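D-alanyl-D-alanine carboxypeptidase (Enterococcus faecalis V583, PDB 5ZHF) cleaves the C-terminal D-alanine from D-Ala-D-Ala-ending peptidoglycan pentapeptides as a zinc-dependent carboxypeptidase linked to vancomycin resistance. Local coordinates at residues D108-E113 with T130-P135; I44-Q49 with H140-A145. All coordinates share one frame; numbering follows the deposited sequence.

Overall arrangement
Both interactions border the zinc peptidase site, with their centres 16 Å apart. Interaction 1 is a surface contact that includes W131, V132 and A133, which bind substrate. The side chain of V132 is about 8 Å from the zinc ion, and that of W131 about 3 Å from that of E190, the probable proton donor/acceptor. Interaction 2 is buried and includes the zinc ligand H140. Its V46 side chain comes within about 7 Å of that of A133. Along the chain interaction 1 is nested inside the loop closed by interaction 2. The two touch directly where P135 C packs on Q141 OE1 at 3.7 Å.

Interaction 1: residues D108-E113 with T130-P135; sequences DEKVAE and TWVAVP
K110 lays its aliphatic chain against V132 and W131. K110 CB starts 4.0 Å from V132 CG2, the closest approach of the contact. K110 CG remains beside the same methyl, V132 CG2, at 4.1 Å and also comes to 4.5 Å from W131 CB. From here the chain does not run straight out. It kinks at the CB-CG bond and again at CG-CD (chi2 58°, chi3 64°). CD therefore swings off the valine, while K110 CE folds back to 4.4 Å from V132 CG2. On the valine, CG1 is anti to the backbone N, which leaves CG2 facing the lysine.

The lysine sits on helix 100-116, which pairs with helix 121-128 as a helical hairpin; K110 also touches A128 of the second helix. The segment T130-P135 leaves that hairpin and carries part of the substrate site of this M15 peptidase. W131, V132 and A133 bind substrate, and A133 O accepts a hydrogen bond from Q103 NE2 of the first helix.

At the tip, K110 NZ makes a salt bridge with E113 OE1 at 2.6 Å, about one helical turn further on. The ammonium approaches the syn side of the carboxylate, 18° out of its plane. NZ is also hydrogen-bonded to a tetraethylene glycol, probably from the crystallisation liquor. It lies above the five-membered ring of W131, but at long range, a weak attraction at most. The indole N-H is engaged elsewhere: W131 NE1 is hydrogen-bonded to Y114 OH.

Interaction 2: residues I44-Q49 with H140-A145; sequences ILVNRQ and HQLGLA. With ZN (zinc ion), chain C.
I44 and V46 pack on L142 and L144, which follow closely after H140, whose imidazole is the flat group of the site. H140 NE2 binds the zinc ion at 2.1 Å, and H140 ND1 is hydrogen-bonded to G96 O. The ring of H193 meets that of H140 with the planes at about 85°. H193 and D147 also bind the zinc, together with a water 2.2 Å from the metal. H140 and D147 belong to the SxHxxGxAxD signature of M15 peptidases, which also takes in S138, G143 and A145.

The contact itself is aliphatic. V46 CG2 rests against the forked end of L142, 3.6 Å from L142 CD1 and 3.8 Å from L142 CD2. The two side chains run past each other in opposite directions. I44 CG2 fits between two leucines, 4.0 Å from both L142 CD1 and L144 CD1. With I44 CG1 anti to the backbone N (chi1 -171°), it is the short branch CG2 that does this touching. G143, with positive phi (84°), turns the chain between the two leucines.

One polar link lies nearby: I44 O accepts from R195 NH2 of strand 193-196. Across the two segments the hold is thus dispersion and exclusion of water, joining the N-terminal loop to the chain just after a zinc ligand.

Interaction 1: residues D108-E113 with T130-P135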
loop_
_atom_site.group_PDB
_atom_site.type_symbol
_atom_site.label_atom_id
_atom_site.label_comp_id
_atom_site.label_asym_id
_atom_site.label_seq_id
_atom_site.Cartn_x
_atom_site.Cartn_y
_atom_site.Cartn_z
ATOM N N ASP A 108 11.181 11.477 6.166
ATOM C CA ASP A 108 11.742 12.742 6.581
ATOM C C ASP A 108 10.968 13.909 6.015
ATOM O O ASP A 108 10.790 14.887 6.661
ATOM C CB ASP A 108 13.201 12.829 6.156
ATOM C CG ASP A 108 14.093 11.913 6.932
ATOM O OD1 ASP A 108 13.674 11.337 7.921
ATOM O OD2 ASP A 108 15.234 11.799 6.538
ATOM N N GLU A 109 10.528 13.793 4.789
ATOM C CA GLU A 109 9.716 14.846 4.167
ATOM C C GLU A 109 8.381 15.016 4.896
ATOM O O GLU A 109 7.924 16.143 5.077
ATOM C CB GLU A 109 9.537 14.612 2.655
ATOM C CG GLU A 109 10.821 14.956 1.900
ATOM C CD GLU A 109 10.803 14.689 0.395
ATOM O OE1 GLU A 109 11.258 15.591 -0.380
ATOM O OE2 GLU A 109 10.365 13.579 -0.017
ATOM N N LYS A 110 7.782 13.914 5.346
ATOM C CA LYS A 110 6.543 13.981 6.145
ATOM C C LYS A 110 6.802 14.604 7.514
ATOM O O LYS A 110 5.976 15.408 7.976
ATOM C CB LYS A 110 5.885 12.600 6.300
ATOM C CG LYS A 110 4.489 12.578 6.936
ATOM C CD LYS A 110 3.434 13.401 6.209
ATOM C CE LYS A 110 3.121 12.912 4.802
ATOM N NZ LYS A 110 2.430 13.962 3.989
ATOM N N VAL A 111 7.916 14.243 8.150
ATOM C CA VAL A 111 8.320 14.853 9.437
ATOM C C VAL A 111 8.466 16.384 9.260
ATOM O O VAL A 111 7.934 17.174 10.047
ATOM C CB VAL A 111 9.616 14.219 9.994
ATOM C CG1 VAL A 111 10.174 15.012 11.192
ATOM C CG2 VAL A 111 9.384 12.759 10.408
ATOM N N ALA A 112 9.114 16.796 8.175
ATOM C CA ALA A 112 9.292 18.225 7.893
ATOM C C ALA A 112 7.959 18.956 7.702
ATOM O O ALA A 112 7.815 20.104 8.139
ATOM C CB ALA A 112 10.178 18.423 6.670
ATOM N N GLU A 113 7.004 18.324 7.022
ATOM C CA GLU A 113 5.667 18.910 6.859
ATOM C C GLU A 113 4.985 19.156 8.201
ATOM O O GLU A 113 4.339 20.189 8.383
ATOM C CB GLU A 113 4.767 18.037 5.992
ATOM C CG GLU A 113 5.108 18.080 4.519
ATOM C CD GLU A 113 4.414 16.977 3.726
ATOM O OE1 GLU A 113 3.473 16.338 4.252
ATOM O OE2 GLU A 113 4.820 16.753 2.557
ATOM N N THR A 130 2.153 7.657 11.559
ATOM C CA THR A 130 0.768 7.268 11.250
ATOM C C THR A 130 0.483 7.293 9.749
ATOM O O THR A 130 -0.572 6.811 9.335
ATOM C CB THR A 130 -0.295 8.146 11.962
ATOM O OG1 THR A 130 -0.231 9.502 11.478
ATOM C CG2 THR A 130 -0.101 8.130 13.472
ATOM N N TRP A 131 1.404 7.871 8.958
ATOM C CA TRP A 131 1.328 7.933 7.495
ATOM C C TRP A 131 2.424 7.194 6.746
ATOM O O TRP A 131 2.151 6.555 5.729
ATOM C CB TRP A 131 1.374 9.399 7.033
ATOM C CG TRP A 131 0.235 10.235 7.543
ATOM C CD1 TRP A 131 0.287 11.127 8.571
ATOM C CD2 TRP A 131 -1.113 10.266 7.053
ATOM N NE1 TRP A 131 -0.945 11.711 8.755
ATOM C CE2 TRP A 131 -1.823 11.194 7.845
ATOM C CE3 TRP A 131 -1.799 9.579 6.037
ATOM C CZ2 TRP A 131 -3.183 11.485 7.630
ATOM C CZ3 TRP A 131 -3.147 9.851 5.834
ATOM C CH2 TRP A 131 -3.823 10.804 6.635
ATOM N N VAL A 132 3.664 7.305 7.215
ATOM C CA VAL A 132 4.832 6.785 6.505
ATOM C C VAL A 132 5.616 5.941 7.493
ATOM O O VAL A 132 5.990 6.421 8.563
ATOM C CB VAL A 132 5.741 7.914 5.982
ATOM C CG1 VAL A 132 6.930 7.346 5.198
ATOM C CG2 VAL A 132 4.959 8.902 5.108
ATOM N N ALA A 133 5.900 4.704 7.109
ATOM C CA ALA A 133 6.544 3.750 7.999
ATOM C C ALA A 133 8.045 4.024 8.130
ATOM O O ALA A 133 8.677 4.551 7.194
ATOM C CB ALA A 133 6.284 2.346 7.489
ATOM N N VAL A 134 8.634 3.677 9.280
ATOM C CA VAL A 134 10.087 3.817 9.422
ATOM C C VAL A 134 10.729 2.813 8.477
ATOM O O VAL A 134 10.171 1.726 8.262
ATOM C CB VAL A 134 10.631 3.648 10.881
ATOM C CG1 VAL A 134 9.914 4.582 11.859
ATOM C CG2 VAL A 134 10.575 2.213 11.362
ATOM N N PRO A 135 11.893 3.154 7.912
ATOM C CA PRO A 135 12.520 2.175 7.024
ATOM C C PRO A 135 12.674 0.795 7.660
ATOM O O PRO A 135 12.992 0.664 8.851
ATOM C CB PRO A 135 13.874 2.814 6.702
ATOM C CG PRO A 135 13.624 4.267 6.844
ATOM C CD PRO A 135 12.712 4.375 8.018
#

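Interaction 2: residues I44-Q49 with H140-A145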
loop_
_atom_site.group_PDB
_atom_site.type_symbol
_atom_site.label_atom_id
_atom_site.label_comp_id
_atom_site.label_asym_id
_atom_site.label_seq_id
_atom_site.Cartn_x
_atom_site.Cartn_y
_atom_site.Cartn_z
ATOM N N ILE A 44 2.831 -12.402 3.842
ATOM C CA ILE A 44 3.823 -11.847 4.728
ATOM C C ILE A 44 3.344 -10.544 5.401
ATOM O O ILE A 44 2.781 -9.670 4.742
ATOM C CB ILE A 44 5.198 -11.663 4.038
ATOM C CG1 ILE A 44 6.256 -11.294 5.084
ATOM C CG2 ILE A 44 5.133 -10.653 2.895
ATOM C CD1 ILE A 44 7.683 -11.299 4.552
ATOM N N LEU A 45 3.487 -10.482 6.720
ATOM C CA LEU A 45 3.078 -9.328 7.491
ATOM C C LEU A 45 4.245 -8.385 7.714
ATOM O O LEU A 45 5.258 -8.762 8.318
ATOM C CB LEU A 45 2.475 -9.785 8.821
ATOM C CG LEU A 45 1.887 -8.675 9.701
ATOM C CD1 LEU A 45 0.816 -7.884 8.953
ATOM C CD2 LEU A 45 1.306 -9.250 10.988
ATOM N N VAL A 46 4.114 -7.141 7.220
ATOM C CA VAL A 46 5.095 -6.086 7.457
ATOM C C VAL A 46 4.370 -4.889 8.063
ATOM O O VAL A 46 3.440 -4.344 7.473
ATOM C CB VAL A 46 5.860 -5.666 6.176
ATOM C CG1 VAL A 46 6.762 -4.467 6.434
ATOM C CG2 VAL A 46 6.679 -6.848 5.682
ATOM N N ASN A 47 4.808 -4.488 9.240
ATOM C CA ASN A 47 4.263 -3.351 9.949
ATOM C C ASN A 47 5.261 -2.913 10.999
ATOM O O ASN A 47 6.332 -3.399 11.001
ATOM C CB ASN A 47 2.875 -3.596 10.516
ATOM C CG ASN A 47 2.827 -4.651 11.601
ATOM O OD1 ASN A 47 3.803 -5.043 12.171
ATOM N ND2 ASN A 47 1.652 -5.081 11.884
ATOM N N ARG A 48 4.905 -2.013 11.893
ATOM C CA ARG A 48 5.858 -1.590 12.948
ATOM C C ARG A 48 6.338 -2.727 13.872
ATOM O O ARG A 48 7.396 -2.689 14.410
ATOM C CB ARG A 48 5.294 -0.411 13.703
ATOM C CG ARG A 48 4.810 0.643 12.741
ATOM C CD ARG A 48 4.679 1.998 13.388
ATOM N NE ARG A 48 3.540 2.129 14.278
ATOM C CZ ARG A 48 2.384 2.667 13.926
ATOM N NH1 ARG A 48 1.382 2.761 14.790
ATOM N NH2 ARG A 48 2.253 3.144 12.715
ATOM N N GLN A 49 5.524 -3.750 14.046
ATOM C CA GLN A 49 5.886 -4.902 14.873
ATOM C C GLN A 49 6.484 -6.090 14.090
ATOM O O GLN A 49 6.863 -7.077 14.656
ATOM C CB GLN A 49 4.645 -5.377 15.660
ATOM C CG GLN A 49 4.102 -4.369 16.655
ATOM C CD GLN A 49 3.494 -3.120 16.018
ATOM O OE1 GLN A 49 3.835 -2.023 16.327
ATOM N NE2 GLN A 49 2.577 -3.339 15.120
ATOM N N HIS A 140 6.102 -1.048 1.087
ATOM C CA HIS A 140 6.725 -0.664 -0.169
ATOM C C HIS A 140 8.073 -1.315 -0.371
ATOM O O HIS A 140 8.494 -1.516 -1.494
ATOM C CB HIS A 140 6.809 0.842 -0.334
ATOM C CG HIS A 140 5.484 1.478 -0.608
ATOM N ND1 HIS A 140 4.972 1.583 -1.884
ATOM C CD2 HIS A 140 4.557 2.022 0.221
ATOM C CE1 HIS A 140 3.786 2.169 -1.832
ATOM N NE2 HIS A 140 3.508 2.445 -0.570
ATOM N N GLN A 141 8.738 -1.678 0.708
ATOM C CA GLN A 141 10.015 -2.355 0.592
ATOM C C GLN A 141 9.890 -3.859 0.255
ATOM O O GLN A 141 10.901 -4.522 0.006
ATOM C CB GLN A 141 10.820 -2.126 1.857
ATOM C CG GLN A 141 11.128 -0.664 2.111
ATOM C CD GLN A 141 11.824 -0.452 3.421
ATOM O OE1 GLN A 141 11.183 -0.092 4.421
ATOM N NE2 GLN A 141 13.145 -0.731 3.454
ATOM N N LEU A 142 8.673 -4.389 0.234
ATOM C CA LEU A 142 8.440 -5.752 -0.250
ATOM C C LEU A 142 8.339 -5.853 -1.748
ATOM O O LEU A 142 8.577 -6.927 -2.312
ATOM C CB LEU A 142 7.143 -6.325 0.311
ATOM C CG LEU A 142 7.057 -6.555 1.812
ATOM C CD1 LEU A 142 5.608 -6.756 2.250
ATOM C CD2 LEU A 142 7.934 -7.739 2.171
ATOM N N GLY A 143 7.882 -4.783 -2.408
ATOM C CA GLY A 143 7.456 -4.883 -3.800
ATOM C C GLY A 143 6.023 -5.363 -3.966
ATOM O O GLY A 143 5.565 -5.538 -5.100
ATOM N N LEU A 144 5.293 -5.569 -2.857
ATOM C CA LEU A 144 3.926 -6.076 -2.879
ATOM C C LEU A 144 2.881 -4.983 -2.732
ATOM O O LEU A 144 1.693 -5.290 -2.791
ATOM C CB LEU A 144 3.720 -7.118 -1.757
ATOM C CG LEU A 144 4.576 -8.380 -1.931
ATOM C CD1 LEU A 144 4.264 -9.383 -0.831
ATOM C CD2 LEU A 144 4.346 -9.013 -3.291
ATOM N N ALA A 145 3.328 -3.729 -2.559
ATOM C CA ALA A 145 2.405 -2.609 -2.381
ATOM C C ALA A 145 2.590 -1.559 -3.429
ATOM O O ALA A 145 3.721 -1.257 -3.861
ATOM C CB ALA A 145 2.564 -1.972 -1.003
HETATM ZN ZN ZN C . 1.783 3.351 0.225
HETATM O O HOH W 1 1.453 5.091 1.561
#